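Local coordinates for trwC protein (PDB 1QX0) that probably nicks and transfers plasmid DNA during conjugation, this chain being the relaxase part of a longer protein, here holding DNA and a zinc ion, at residues Leu7-Ile12 / Ser78-Gly83; Leu96-Ala101 / Pro158-His163; Ala104-Ala109 / His202-Leu207; Asn142-Lys147 / Val165-Thr170. All blocks are in the same frame, centred on the assembly; numbering follows the deposited sequence.

Contact 1 (Leu7-Ile12 / Ser78-Gly83); sequences LTRQDI and SKERIG. With nucleotides of chain A.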
# COMPACT_ATOMS: atom_id res chain seq x y z
N LEU B 7 -4.90 -0.96 -11.33
CA LEU B 7 -5.13 0.45 -11.70
C LEU B 7 -5.37 0.62 -13.21
O LEU B 7 -4.64 0.06 -14.03
CB LEU B 7 -3.96 1.32 -11.27
CG LEU B 7 -3.78 2.00 -9.89
CD1 LEU B 7 -4.87 1.75 -8.83
CD2 LEU B 7 -2.39 1.71 -9.35
N THR B 8 -6.42 1.37 -13.56
CA THR B 8 -6.73 1.67 -14.96
C THR B 8 -6.67 3.16 -15.23
O THR B 8 -6.39 3.95 -14.32
CB THR B 8 -8.09 1.04 -15.43
OG1 THR B 8 -9.18 1.59 -14.67
CG2 THR B 8 -8.15 -0.48 -15.15
N ARG B 9 -6.94 3.54 -16.48
CA ARG B 9 -6.91 4.94 -16.92
C ARG B 9 -7.71 5.90 -16.04
O ARG B 9 -7.25 7.00 -15.77
CB ARG B 9 -7.39 5.05 -18.36
CG ARG B 9 -7.02 6.35 -19.02
CD ARG B 9 -5.88 6.22 -20.01
NE ARG B 9 -4.92 7.29 -19.80
CZ ARG B 9 -3.66 7.28 -20.22
NH1 ARG B 9 -3.18 6.26 -20.91
NH2 ARG B 9 -2.89 8.32 -19.95
N GLN B 10 -8.90 5.49 -15.61
CA GLN B 10 -9.70 6.30 -14.70
C GLN B 10 -9.04 6.53 -13.33
O GLN B 10 -9.39 7.48 -12.64
CB GLN B 10 -11.09 5.69 -14.51
CG GLN B 10 -11.14 4.34 -13.82
CD GLN B 10 -12.55 3.72 -13.80
OE1 GLN B 10 -13.55 4.43 -13.63
NE2 GLN B 10 -12.62 2.40 -13.98
N ASP B 11 -8.10 5.68 -12.94
CA ASP B 11 -7.41 5.84 -11.65
C ASP B 11 -6.12 6.68 -11.76
O ASP B 11 -5.44 6.91 -10.77
CB ASP B 11 -7.07 4.47 -11.00
CG ASP B 11 -8.25 3.48 -11.01
OD1 ASP B 11 -9.39 3.85 -10.66
OD2 ASP B 11 -8.11 2.27 -11.34
N ILE B 12 -5.76 7.12 -12.96
CA ILE B 12 -4.50 7.85 -13.12
C ILE B 12 -4.43 9.11 -12.25
O ILE B 12 -3.34 9.56 -11.88
CB ILE B 12 -4.18 8.14 -14.62
CG1 ILE B 12 -2.69 8.40 -14.82
CG2 ILE B 12 -5.00 9.30 -15.13
CD1 ILE B 12 -2.17 8.14 -16.24
N SER B 78 -11.86 -2.68 -23.91
CA SER B 78 -11.39 -3.01 -22.58
C SER B 78 -10.52 -1.89 -21.99
O SER B 78 -10.08 -1.00 -22.71
CB SER B 78 -10.67 -4.37 -22.58
OG SER B 78 -9.49 -4.34 -23.36
N LYS B 79 -10.31 -1.94 -20.68
CA LYS B 79 -9.61 -0.87 -19.97
C LYS B 79 -8.12 -1.07 -20.08
O LYS B 79 -7.62 -2.18 -19.84
CB LYS B 79 -10.01 -0.86 -18.50
CG LYS B 79 -11.44 -0.44 -18.28
CD LYS B 79 -11.85 -0.62 -16.85
CE LYS B 79 -13.35 -0.48 -16.72
NZ LYS B 79 -13.67 0.93 -16.38
N GLU B 80 -7.43 0.02 -20.42
CA GLU B 80 -5.97 0.11 -20.32
C GLU B 80 -5.53 0.00 -18.86
O GLU B 80 -6.14 0.59 -17.97
CB GLU B 80 -5.48 1.44 -20.91
CG GLU B 80 -3.97 1.65 -20.87
CD GLU B 80 -3.54 3.10 -21.15
OE1 GLU B 80 -2.38 3.46 -20.82
OE2 GLU B 80 -4.35 3.90 -21.69
N ARG B 81 -4.47 -0.74 -18.61
CA ARG B 81 -4.02 -0.94 -17.25
C ARG B 81 -2.76 -0.14 -16.97
O ARG B 81 -1.78 -0.28 -17.67
CB ARG B 81 -3.85 -2.44 -16.96
CG ARG B 81 -5.14 -3.12 -16.52
CD ARG B 81 -5.05 -4.66 -16.48
NE ARG B 81 -6.32 -5.33 -16.22
CZ ARG B 81 -6.40 -6.60 -15.83
NH1 ARG B 81 -5.27 -7.29 -15.65
NH2 ARG B 81 -7.59 -7.18 -15.59
N ILE B 82 -2.80 0.70 -15.94
CA ILE B 82 -1.68 1.62 -15.68
C ILE B 82 -0.73 1.15 -14.56
O ILE B 82 0.35 1.71 -14.37
CB ILE B 82 -2.16 3.07 -15.43
CG1 ILE B 82 -2.91 3.18 -14.10
CG2 ILE B 82 -3.03 3.56 -16.60
CD1 ILE B 82 -3.14 4.64 -13.62
N GLY B 83 -1.13 0.12 -13.84
CA GLY B 83 -0.27 -0.43 -12.80
C GLY B 83 -1.01 -1.26 -11.77
O GLY B 83 -2.14 -1.66 -11.98
P DG A 15 -2.72 -5.30 -20.18
OP1 DG A 15 -2.30 -4.07 -19.47
OP2 DG A 15 -2.19 -6.59 -19.71
O5' DG A 15 -4.32 -5.43 -20.20
C5' DG A 15 -5.17 -4.47 -20.82
C4' DG A 15 -6.62 -4.96 -20.84
O4' DG A 15 -6.75 -6.18 -21.63
C3' DG A 15 -7.24 -5.31 -19.49
O3' DG A 15 -8.64 -5.13 -19.57
C2' DG A 15 -6.93 -6.79 -19.34
C1' DG A 15 -7.13 -7.25 -20.77
N9 DG A 15 -6.27 -8.33 -21.19
C8 DG A 15 -4.97 -8.55 -20.83
N7 DG A 15 -4.46 -9.61 -21.39
C5 DG A 15 -5.49 -10.11 -22.15
C6 DG A 15 -5.54 -11.25 -22.97
O6 DG A 15 -4.64 -12.05 -23.20
N1 DG A 15 -6.78 -11.41 -23.57
C2 DG A 15 -7.85 -10.57 -23.39
N2 DG A 15 -8.96 -10.89 -24.06
N3 DG A 15 -7.83 -9.50 -22.61
C4 DG A 15 -6.62 -9.34 -22.03
P DC A 16 -9.55 -5.00 -18.24
OP1 DC A 16 -10.69 -4.15 -18.59
OP2 DC A 16 -8.65 -4.65 -17.13
O5' DC A 16 -10.10 -6.49 -18.01
C5' DC A 16 -10.99 -6.99 -19.03
C4' DC A 16 -11.09 -8.50 -19.10
O4' DC A 16 -9.86 -9.09 -19.61
C3' DC A 16 -11.31 -9.12 -17.73
O3' DC A 16 -12.66 -9.55 -17.65
C2' DC A 16 -10.32 -10.29 -17.67
C1' DC A 16 -9.78 -10.40 -19.10
N1 DC A 16 -8.38 -10.90 -19.18
C2 DC A 16 -8.07 -11.89 -20.12
O2 DC A 16 -8.96 -12.32 -20.88
N3 DC A 16 -6.79 -12.35 -20.20
C4 DC A 16 -5.84 -11.89 -19.39
N4 DC A 16 -4.62 -12.41 -19.55
C5 DC A 16 -6.12 -10.87 -18.41
C6 DC A 16 -7.39 -10.42 -18.35
P DG A 17 -13.39 -9.53 -16.24
OP1 DG A 17 -14.82 -9.81 -16.48
OP2 DG A 17 -12.99 -8.28 -15.55
O5' DG A 17 -12.75 -10.74 -15.39
C5' DG A 17 -13.10 -12.12 -15.64
C4' DG A 17 -12.26 -13.02 -14.75
O4' DG A 17 -10.83 -12.96 -15.03
C3' DG A 17 -12.36 -12.71 -13.25
O3' DG A 17 -12.35 -13.94 -12.54
C2' DG A 17 -11.11 -11.86 -12.99
C1' DG A 17 -10.09 -12.56 -13.87
N9 DG A 17 -8.97 -11.67 -14.24
C8 DG A 17 -9.01 -10.31 -14.44
N7 DG A 17 -7.84 -9.81 -14.78
C5 DG A 17 -6.96 -10.89 -14.80
C6 DG A 17 -5.57 -10.97 -15.08
O6 DG A 17 -4.77 -10.04 -15.37
N1 DG A 17 -5.08 -12.30 -14.98
C2 DG A 17 -5.86 -13.38 -14.65
N2 DG A 17 -5.26 -14.58 -14.58
N3 DG A 17 -7.17 -13.30 -14.37
C4 DG A 17 -7.65 -12.04 -14.46

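Contact 2 (Leu96-Ala101 / Pro158-His163); sequences LQALVA and PQLHTH. With ZN (zinc ion), chain D; nucleotides of chain A.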
# COMPACT_ATOMS: atom_id res chain seq x y z
N LEU B 96 0.14 3.95 16.05
CA LEU B 96 0.07 4.70 17.30
C LEU B 96 1.47 4.96 17.87
O LEU B 96 1.85 6.11 18.11
CB LEU B 96 -0.82 3.93 18.29
CG LEU B 96 -2.30 4.35 18.40
CD1 LEU B 96 -2.98 4.85 17.07
CD2 LEU B 96 -3.17 3.32 19.15
N GLN B 97 2.25 3.89 18.03
CA GLN B 97 3.60 3.99 18.56
C GLN B 97 4.54 4.81 17.68
O GLN B 97 5.41 5.52 18.21
CB GLN B 97 4.18 2.59 18.84
CG GLN B 97 5.43 2.57 19.74
CD GLN B 97 5.12 2.69 21.22
OE1 GLN B 97 4.04 2.29 21.67
NE2 GLN B 97 6.05 3.23 21.97
N ALA B 98 4.37 4.72 16.36
CA ALA B 98 5.20 5.45 15.42
C ALA B 98 4.86 6.94 15.37
O ALA B 98 5.77 7.78 15.32
CB ALA B 98 5.08 4.87 14.01
N LEU B 99 3.56 7.25 15.37
CA LEU B 99 3.05 8.56 14.97
C LEU B 99 2.52 9.45 16.10
O LEU B 99 2.46 10.67 15.97
CB LEU B 99 1.97 8.40 13.88
CG LEU B 99 2.44 7.74 12.57
CD1 LEU B 99 1.25 7.48 11.64
CD2 LEU B 99 3.47 8.61 11.89
N VAL B 100 2.11 8.83 17.20
CA VAL B 100 1.64 9.57 18.35
C VAL B 100 2.80 9.72 19.36
O VAL B 100 3.18 10.84 19.73
CB VAL B 100 0.41 8.90 19.03
CG1 VAL B 100 -0.14 9.78 20.16
CG2 VAL B 100 -0.65 8.61 18.01
N ALA B 101 3.32 8.57 19.78
CA ALA B 101 4.41 8.49 20.75
C ALA B 101 5.71 8.96 20.10
O ALA B 101 6.64 9.37 20.80
CB ALA B 101 4.56 7.07 21.25
N PRO B 158 -4.19 8.09 13.20
CA PRO B 158 -2.84 7.66 12.83
C PRO B 158 -3.02 6.32 12.06
O PRO B 158 -3.79 5.47 12.52
CB PRO B 158 -2.16 7.46 14.18
CG PRO B 158 -2.98 8.21 15.13
CD PRO B 158 -4.38 8.18 14.66
N GLN B 159 -2.40 6.17 10.90
CA GLN B 159 -2.63 5.03 10.01
C GLN B 159 -1.42 4.88 9.08
O GLN B 159 -1.41 5.42 7.98
CB GLN B 159 -3.92 5.26 9.18
CG GLN B 159 -4.32 4.11 8.23
CD GLN B 159 -4.46 2.73 8.92
OE1 GLN B 159 -4.48 2.60 10.17
NE2 GLN B 159 -4.56 1.71 8.10
N LEU B 160 -0.38 4.22 9.58
CA LEU B 160 0.85 4.09 8.82
C LEU B 160 0.58 3.11 7.71
O LEU B 160 0.34 1.92 7.94
CB LEU B 160 2.03 3.61 9.71
CG LEU B 160 3.46 3.42 9.15
CD1 LEU B 160 4.02 4.69 8.53
CD2 LEU B 160 4.38 3.02 10.28
N HIS B 161 0.62 3.61 6.48
CA HIS B 161 0.48 2.75 5.31
C HIS B 161 1.32 3.23 4.15
O HIS B 161 1.61 4.43 4.06
CB HIS B 161 -1.00 2.65 4.89
CG HIS B 161 -1.61 3.94 4.46
ND1 HIS B 161 -2.12 4.87 5.35
CD2 HIS B 161 -1.84 4.45 3.22
CE1 HIS B 161 -2.64 5.88 4.68
NE2 HIS B 161 -2.48 5.65 3.39
N THR B 162 1.67 2.30 3.25
CA THR B 162 2.43 2.64 2.04
C THR B 162 1.74 2.11 0.78
O THR B 162 1.38 0.95 0.72
CB THR B 162 3.86 2.02 2.10
OG1 THR B 162 4.64 2.60 3.17
CG2 THR B 162 4.63 2.34 0.84
N HIS B 163 1.60 2.97 -0.22
CA HIS B 163 1.06 2.57 -1.50
C HIS B 163 2.24 2.24 -2.37
O HIS B 163 3.02 3.13 -2.73
CB HIS B 163 0.29 3.70 -2.17
CG HIS B 163 -0.90 4.16 -1.40
ND1 HIS B 163 -2.14 3.57 -1.51
CD2 HIS B 163 -1.05 5.20 -0.53
CE1 HIS B 163 -3.00 4.21 -0.73
NE2 HIS B 163 -2.36 5.20 -0.13
ZN ZN D . -2.63 6.74 1.53
P DT A 23 -8.23 -4.35 13.44
OP1 DT A 23 -7.20 -4.35 14.49
OP2 DT A 23 -9.66 -4.67 13.76
O5' DT A 23 -8.14 -2.96 12.70
C5' DT A 23 -8.32 -1.72 13.45
C4' DT A 23 -7.60 -0.56 12.75
O4' DT A 23 -6.25 -0.99 12.49
C3' DT A 23 -8.13 -0.15 11.38
O3' DT A 23 -7.82 1.21 11.14
C2' DT A 23 -7.33 -0.95 10.37
C1' DT A 23 -6.00 -1.02 11.10
N1 DT A 23 -5.15 -2.21 10.70
C2 DT A 23 -4.41 -2.08 9.55
O2 DT A 23 -4.40 -1.09 8.85
N3 DT A 23 -3.65 -3.16 9.22
C4 DT A 23 -3.56 -4.35 9.92
O4 DT A 23 -2.83 -5.25 9.52
C5 DT A 23 -4.35 -4.44 11.11
C7 DT A 23 -4.32 -5.72 11.91
C6 DT A 23 -5.11 -3.38 11.46
O HOH W 1 -5.07 6.24 1.64

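Contact 3 (Ala104-Ala109 / His202-Leu207); sequences AEIIKA and HELQKL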
# COMPACT_ATOMS: atom_id res chain seq x y z
N ALA B 104 10.54 6.95 15.47
CA ALA B 104 10.97 6.95 14.07
C ALA B 104 11.49 5.60 13.61
O ALA B 104 11.45 5.30 12.43
CB ALA B 104 12.05 8.02 13.84
N GLU B 105 11.98 4.79 14.54
CA GLU B 105 12.51 3.46 14.21
C GLU B 105 11.40 2.55 13.71
O GLU B 105 11.64 1.65 12.92
CB GLU B 105 13.20 2.78 15.40
CG GLU B 105 14.42 3.47 16.01
CD GLU B 105 15.12 4.42 15.07
OE1 GLU B 105 15.77 3.94 14.09
OE2 GLU B 105 15.03 5.65 15.32
N ILE B 106 10.18 2.81 14.16
CA ILE B 106 9.03 2.05 13.70
C ILE B 106 8.71 2.37 12.24
O ILE B 106 8.39 1.47 11.47
CB ILE B 106 7.84 2.25 14.64
CG1 ILE B 106 8.19 1.64 16.00
CG2 ILE B 106 6.58 1.61 14.02
CD1 ILE B 106 7.05 1.58 16.98
N ILE B 107 8.85 3.64 11.84
CA ILE B 107 8.73 4.02 10.43
C ILE B 107 9.69 3.19 9.57
O ILE B 107 9.31 2.62 8.55
CB ILE B 107 9.01 5.53 10.21
CG1 ILE B 107 8.08 6.40 11.05
CG2 ILE B 107 8.80 5.92 8.72
CD1 ILE B 107 6.61 6.14 10.80
N LYS B 108 10.94 3.11 10.01
CA LYS B 108 11.95 2.37 9.28
C LYS B 108 11.60 0.86 9.30
O LYS B 108 11.70 0.17 8.27
CB LYS B 108 13.35 2.67 9.85
CG LYS B 108 14.52 2.22 8.90
CD LYS B 108 15.90 2.52 9.49
CE LYS B 108 16.08 4.02 9.82
NZ LYS B 108 17.38 4.24 10.53
N ALA B 109 11.14 0.37 10.44
CA ALA B 109 10.67 -0.99 10.55
C ALA B 109 9.65 -1.28 9.45
O ALA B 109 9.74 -2.31 8.78
CB ALA B 109 10.09 -1.24 11.91
N HIS B 202 9.54 -8.90 13.00
CA HIS B 202 10.96 -9.21 13.25
C HIS B 202 11.65 -7.90 13.58
O HIS B 202 12.40 -7.79 14.57
CB HIS B 202 11.59 -9.92 12.05
CG HIS B 202 13.07 -10.16 12.19
ND1 HIS B 202 13.58 -11.21 12.92
CD2 HIS B 202 14.13 -9.49 11.68
CE1 HIS B 202 14.91 -11.16 12.87
NE2 HIS B 202 15.26 -10.13 12.12
N GLU B 203 11.34 -6.88 12.78
CA GLU B 203 11.89 -5.55 12.97
C GLU B 203 11.51 -4.93 14.31
O GLU B 203 12.32 -4.26 14.93
CB GLU B 203 11.42 -4.60 11.86
CG GLU B 203 12.08 -4.81 10.52
CD GLU B 203 13.58 -4.92 10.63
OE1 GLU B 203 14.19 -3.94 11.10
OE2 GLU B 203 14.13 -5.97 10.26
N LEU B 204 10.25 -5.12 14.72
CA LEU B 204 9.75 -4.50 15.94
C LEU B 204 10.37 -5.22 17.13
O LEU B 204 10.85 -4.58 18.08
CB LEU B 204 8.22 -4.57 15.98
CG LEU B 204 7.47 -3.73 14.93
CD1 LEU B 204 6.01 -4.17 14.81
CD2 LEU B 204 7.57 -2.24 15.29
N GLN B 205 10.40 -6.54 17.05
CA GLN B 205 11.12 -7.35 18.03
C GLN B 205 12.56 -6.90 18.27
O GLN B 205 12.97 -6.84 19.40
CB GLN B 205 11.03 -8.84 17.69
CG GLN B 205 9.70 -9.38 18.18
CD GLN B 205 9.34 -10.75 17.62
OE1 GLN B 205 8.47 -11.45 18.19
NE2 GLN B 205 9.97 -11.13 16.51
N LYS B 206 13.28 -6.50 17.22
CA LYS B 206 14.66 -5.99 17.40
C LYS B 206 14.71 -4.63 18.07
O LYS B 206 15.74 -4.19 18.56
CB LYS B 206 15.42 -5.89 16.08
CG LYS B 206 15.51 -7.17 15.29
CD LYS B 206 16.64 -7.08 14.27
CE LYS B 206 16.46 -5.89 13.35
NZ LYS B 206 17.32 -4.77 13.84
N LEU B 207 13.59 -3.93 18.06
CA LEU B 207 13.53 -2.66 18.76
C LEU B 207 13.18 -2.86 20.22
O LEU B 207 13.18 -1.91 21.00
CB LEU B 207 12.50 -1.73 18.09
CG LEU B 207 12.83 -1.18 16.70
CD1 LEU B 207 11.71 -0.22 16.29
CD2 LEU B 207 14.20 -0.48 16.71

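Contact 4 (Asn142-Lys147 / Val165-Thr170); sequences NLVIGK and VILNMT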
# COMPACT_ATOMS: atom_id res chain seq x y z
N ASN B 142 11.68 -8.54 -12.63
CA ASN B 142 11.89 -7.08 -12.48
C ASN B 142 10.64 -6.23 -12.52
O ASN B 142 9.81 -6.39 -13.40
CB ASN B 142 12.95 -6.53 -13.46
CG ASN B 142 12.55 -6.67 -14.92
OD1 ASN B 142 12.09 -5.71 -15.54
ND2 ASN B 142 12.79 -7.85 -15.49
N LEU B 143 10.51 -5.31 -11.56
CA LEU B 143 9.35 -4.42 -11.49
C LEU B 143 9.79 -2.97 -11.42
O LEU B 143 10.90 -2.69 -11.02
CB LEU B 143 8.46 -4.75 -10.27
CG LEU B 143 7.65 -6.05 -10.24
CD1 LEU B 143 6.90 -6.18 -8.86
CD2 LEU B 143 6.67 -6.14 -11.42
N VAL B 144 8.94 -2.04 -11.84
CA VAL B 144 9.18 -0.62 -11.58
C VAL B 144 8.14 -0.19 -10.53
O VAL B 144 6.94 -0.29 -10.78
CB VAL B 144 9.13 0.25 -12.89
CG1 VAL B 144 9.49 1.74 -12.62
CG2 VAL B 144 10.08 -0.34 -13.96
N ILE B 145 8.61 0.25 -9.36
CA ILE B 145 7.70 0.59 -8.24
C ILE B 145 7.93 1.97 -7.68
O ILE B 145 9.03 2.30 -7.28
CB ILE B 145 7.79 -0.43 -7.06
CG1 ILE B 145 7.85 -1.87 -7.58
CG2 ILE B 145 6.60 -0.26 -6.14
CD1 ILE B 145 8.38 -2.88 -6.53
N GLY B 146 6.86 2.77 -7.66
CA GLY B 146 6.87 4.02 -6.90
C GLY B 146 6.14 3.79 -5.60
O GLY B 146 4.97 3.44 -5.60
N LYS B 147 6.84 3.97 -4.49
CA LYS B 147 6.30 3.75 -3.17
C LYS B 147 5.98 5.09 -2.50
O LYS B 147 6.83 6.00 -2.47
CB LYS B 147 7.33 3.00 -2.32
CG LYS B 147 7.82 1.66 -2.87
CD LYS B 147 8.71 0.98 -1.82
CE LYS B 147 10.14 1.54 -1.83
NZ LYS B 147 11.06 0.86 -0.81
N VAL B 165 3.00 1.45 -5.75
CA VAL B 165 2.42 1.48 -7.07
C VAL B 165 3.39 0.78 -8.06
O VAL B 165 4.43 1.34 -8.41
CB VAL B 165 2.11 2.95 -7.51
CG1 VAL B 165 1.56 2.99 -8.93
CG2 VAL B 165 1.10 3.59 -6.55
N ILE B 166 3.03 -0.44 -8.47
CA ILE B 166 3.77 -1.20 -9.47
C ILE B 166 3.36 -0.77 -10.86
O ILE B 166 2.21 -0.91 -11.26
CB ILE B 166 3.55 -2.72 -9.31
CG1 ILE B 166 4.10 -3.23 -7.95
CG2 ILE B 166 4.25 -3.45 -10.41
CD1 ILE B 166 3.53 -4.61 -7.58
N LEU B 167 4.30 -0.22 -11.63
CA LEU B 167 3.91 0.18 -12.97
C LEU B 167 3.65 -1.04 -13.87
O LEU B 167 4.17 -2.13 -13.65
CB LEU B 167 4.88 1.22 -13.54
CG LEU B 167 4.61 2.45 -12.64
CD1 LEU B 167 5.75 2.80 -11.67
CD2 LEU B 167 4.12 3.66 -13.40
N ASN B 168 2.76 -0.87 -14.83
CA ASN B 168 2.37 -1.96 -15.69
C ASN B 168 3.45 -2.15 -16.79
O ASN B 168 3.23 -1.89 -17.98
CB ASN B 168 0.96 -1.75 -16.25
CG ASN B 168 0.50 -2.92 -17.09
OD1 ASN B 168 0.91 -4.05 -16.84
ND2 ASN B 168 -0.32 -2.65 -18.11
N MSE B 169 4.64 -2.58 -16.36
CA MSE B 169 5.78 -2.68 -17.25
C MSE B 169 6.82 -3.58 -16.65
O MSE B 169 7.07 -3.56 -15.43
CB MSE B 169 6.41 -1.32 -17.53
CG MSE B 169 7.09 -0.68 -16.33
SE MSE B 169 7.61 1.14 -16.61
CE MSE B 169 6.03 1.65 -17.48
N THR B 170 7.43 -4.38 -17.52
CA THR B 170 8.53 -5.20 -17.09
C THR B 170 9.46 -5.48 -18.27
O THR B 170 9.03 -5.52 -19.41
CB THR B 170 7.97 -6.48 -16.40
OG1 THR B 170 9.03 -7.24 -15.80
CG2 THR B 170 7.28 -7.41 -17.39
O HOH W 2 6.78 -2.75 -12.92

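Contact 1 (Leu7-Ile12 / Ser78-Gly83)
Ile-82 fills the tight side of this contact. With CG1 set between its backbone N and carbonyl carbon (chi1 69°), its ethyl branch runs past CB of Leu-7, 3.5 Å from CG1, and reaches Ile-12, whose CB lies 3.8 Å from CD1 of Ile-82. Leu-59 of helix 52-59 packs on both isoleucines. The backbones are joined from Ile-82 N to Leu-7 O (2.7 Å) and from Leu-7 N to Gly-83 O (2.9 Å). The solvent side is looser: NH1 of Arg-9 makes a salt bridge with OE2 of Glu-80 at 2.7 Å, in the guanidinium plane but with the carboxylate turned 56° from it, while OE1 of Glu-80 pairs with Arg-71. Arg-81 extends toward the DNA, its NE 2.6 Å from OP2 of DC16; NH1 gives a bond to O6 of DG17, and NH2 an almost straight one to N7 of DG17 (2.8 Å). A leucine in place of Arg-81 would probably leave that phosphate without its positive mate and the Hoogsteen edge of the guanine unread. Because Ile-82 and Gly-83 both face Leu-7, strands 2-8 and 81-89 meet here in a classic beta bulge beside the DNA.

Contact 2 (Leu96-Ala101 / Pro158-His163)
The backbone O of Gln-159, whose N lies 3.9 Å from CD1 of Leu-99, receives ND1 of His-161 at 2.8 Å, the donor standing well above the carbonyl plane. This second-shell bond helps to set the rotation of the imidazole, whose NE2 is 2.2 Å from the zinc ion. NE2 of His-163 binds the same ion at 2.3 Å, and a water and His-150 complete the site. Gln-159 leaves the same face of the strand but goes to the DNA: with CG anti to its backbone N (chi1 -178°) and the chain then bent, its NE2 donates to O2 of DT23 at 2.9 Å, while OE1 is held by Lys-92. A leucine at Gln-159 would probably leave that thymine O2 and the Lys-92 amine each short of a partner. The contact itself is apolar. CG2 of Val-100 (3.7 Å) and CD1 of Leu-96 (3.9 Å) both meet CG of Pro-158 from the helix side, and CB of Ala-98 touches CD2 of Leu-160 at 4.2 Å. The end of helix 92-99 thus lies on strand 158-171, itself between strands 81-89 and 145-152; helix 104-122 packs against Ala-98 and Leu-160, and Trp-281 of helix 274-287 against Leu-99 and Pro-158.

Contact 3 (Ala104-Ala109 / His202-Leu207)
Leu-207 straddles Glu-105 with both of its methyl groups: CD1 of Leu-207 comes to 3.5 Å from CB of Glu-105, and CD2 of Leu-207 to 3.7 Å from the same carbon. The two side chains cross at about a right angle; the leucine fork touches CB and CG of the glutamate, whose charged end leads away. One residue on, CG1 of Ile-106 is shared, touching CD1 of Leu-207 and CD2 of Leu-204, each at 4.0 Å. At the other end of the contact Ala-109 takes over, its CB 3.6 Å from CB of Glu-203. The small side chain lets the backbones close in here: CA of Ala-109 and CA of Glu-203 are 5.3 Å apart, against 7.7 Å between CA of Glu-105 and CA of Leu-207, where a leucine stands between them.

The second shell sets these groups in place. The bent chain of Glu-203 turns its carboxylate to a salt bridge with Arg-116 of helix 104-122, with a weak, long pairing to Arg-112, so a charge brought into a buried region is probably neutralised. Val-94 of helix 92-99 packs on both Ile-106 and Leu-204, extending the apolar strip to a third helix. The two segments run nearly antiparallel, 153° between their directions, so that the end of helix 189-207 packs on the start of helix 104-122 as an antiparallel helix pair of the relaxase domain.

Contact 4 (Asn142-Lys147 / Val165-Thr170)
Val-144 spreads its two methyls over different partners: with CG1 anti to the backbone N (chi1 -176°), that branch meets CD1 of Leu-167 at 4.0 Å, while CG2, beside the backbone N, faces CG of Met-169 at 3.8 Å. Met-169 is a selenomethionine; with CG between its backbone N and carbonyl carbon (chi1 68°) and the chain extended from there to SE, both CG and the selenium come against the same valine. Ile-145 and Ile-166 lie side by side and point the same way, CG1 to CG1 at 4.0 Å, and CG2 of Ile-166 also takes CD2 of Leu-143 at 3.8 Å. Leu-118 of helix 104-122 packs on Ile-145, whereas Phe-55 of helix 52-59 touches Val-165 and Leu-167.

The backbone ladder is regular at one end. Gly-146 and Val-165 form a hydrogen-bonded antiparallel pair, Gly-146 N to Val-165 O at 2.9 Å and Val-165 N to Gly-146 O at 2.8 Å, and Leu-167 N reaches Val-144 O at 2.8 Å, nearly in line with the C=O bond. Beyond it the strands part around an inverse gamma turn centred on Asn-168, where a water lies close to the O atoms of Leu-167 and Met-169. The strands meet again where OG1 of Thr-170, which also bonds to Thr-140, donates to O of Asn-142 at 2.7 Å, in the carbonyl plane. This is a beta hairpin of strands 145-152 and 158-171, interrupted by the gamma turn at the end away from the hairpin loop and carrying the three zinc-binding histidines along its other half.

In the fold
Strand 158-171 is the common thread: contact 2 uses its beginning and contact 4 its later part, about 24 Å apart between centres. Contact 1 joins contact 4 across the sheet through the neighbouring strand 81-89, with O of Arg-81 probably hydrogen-bonded to ND2 of Asn-168 at 2.8 Å; Asn-168 also bonds a DNA phosphate, so both lie along the DNA path. Contacts 2 and 3 lie across the chain's centre from contact 1 and touch through helices 92-99 and 104-122, consecutive in the chain, CB of Ala-98 lying 3.6 Å from CG2 of Ile-106. The zinc site belongs to contact 2; the Val-165 side chain is about 9 Å from the ion and that of Leu-7 about 12 Å. Contact 3 remains about 10 Å from the DNA at its nearest atom.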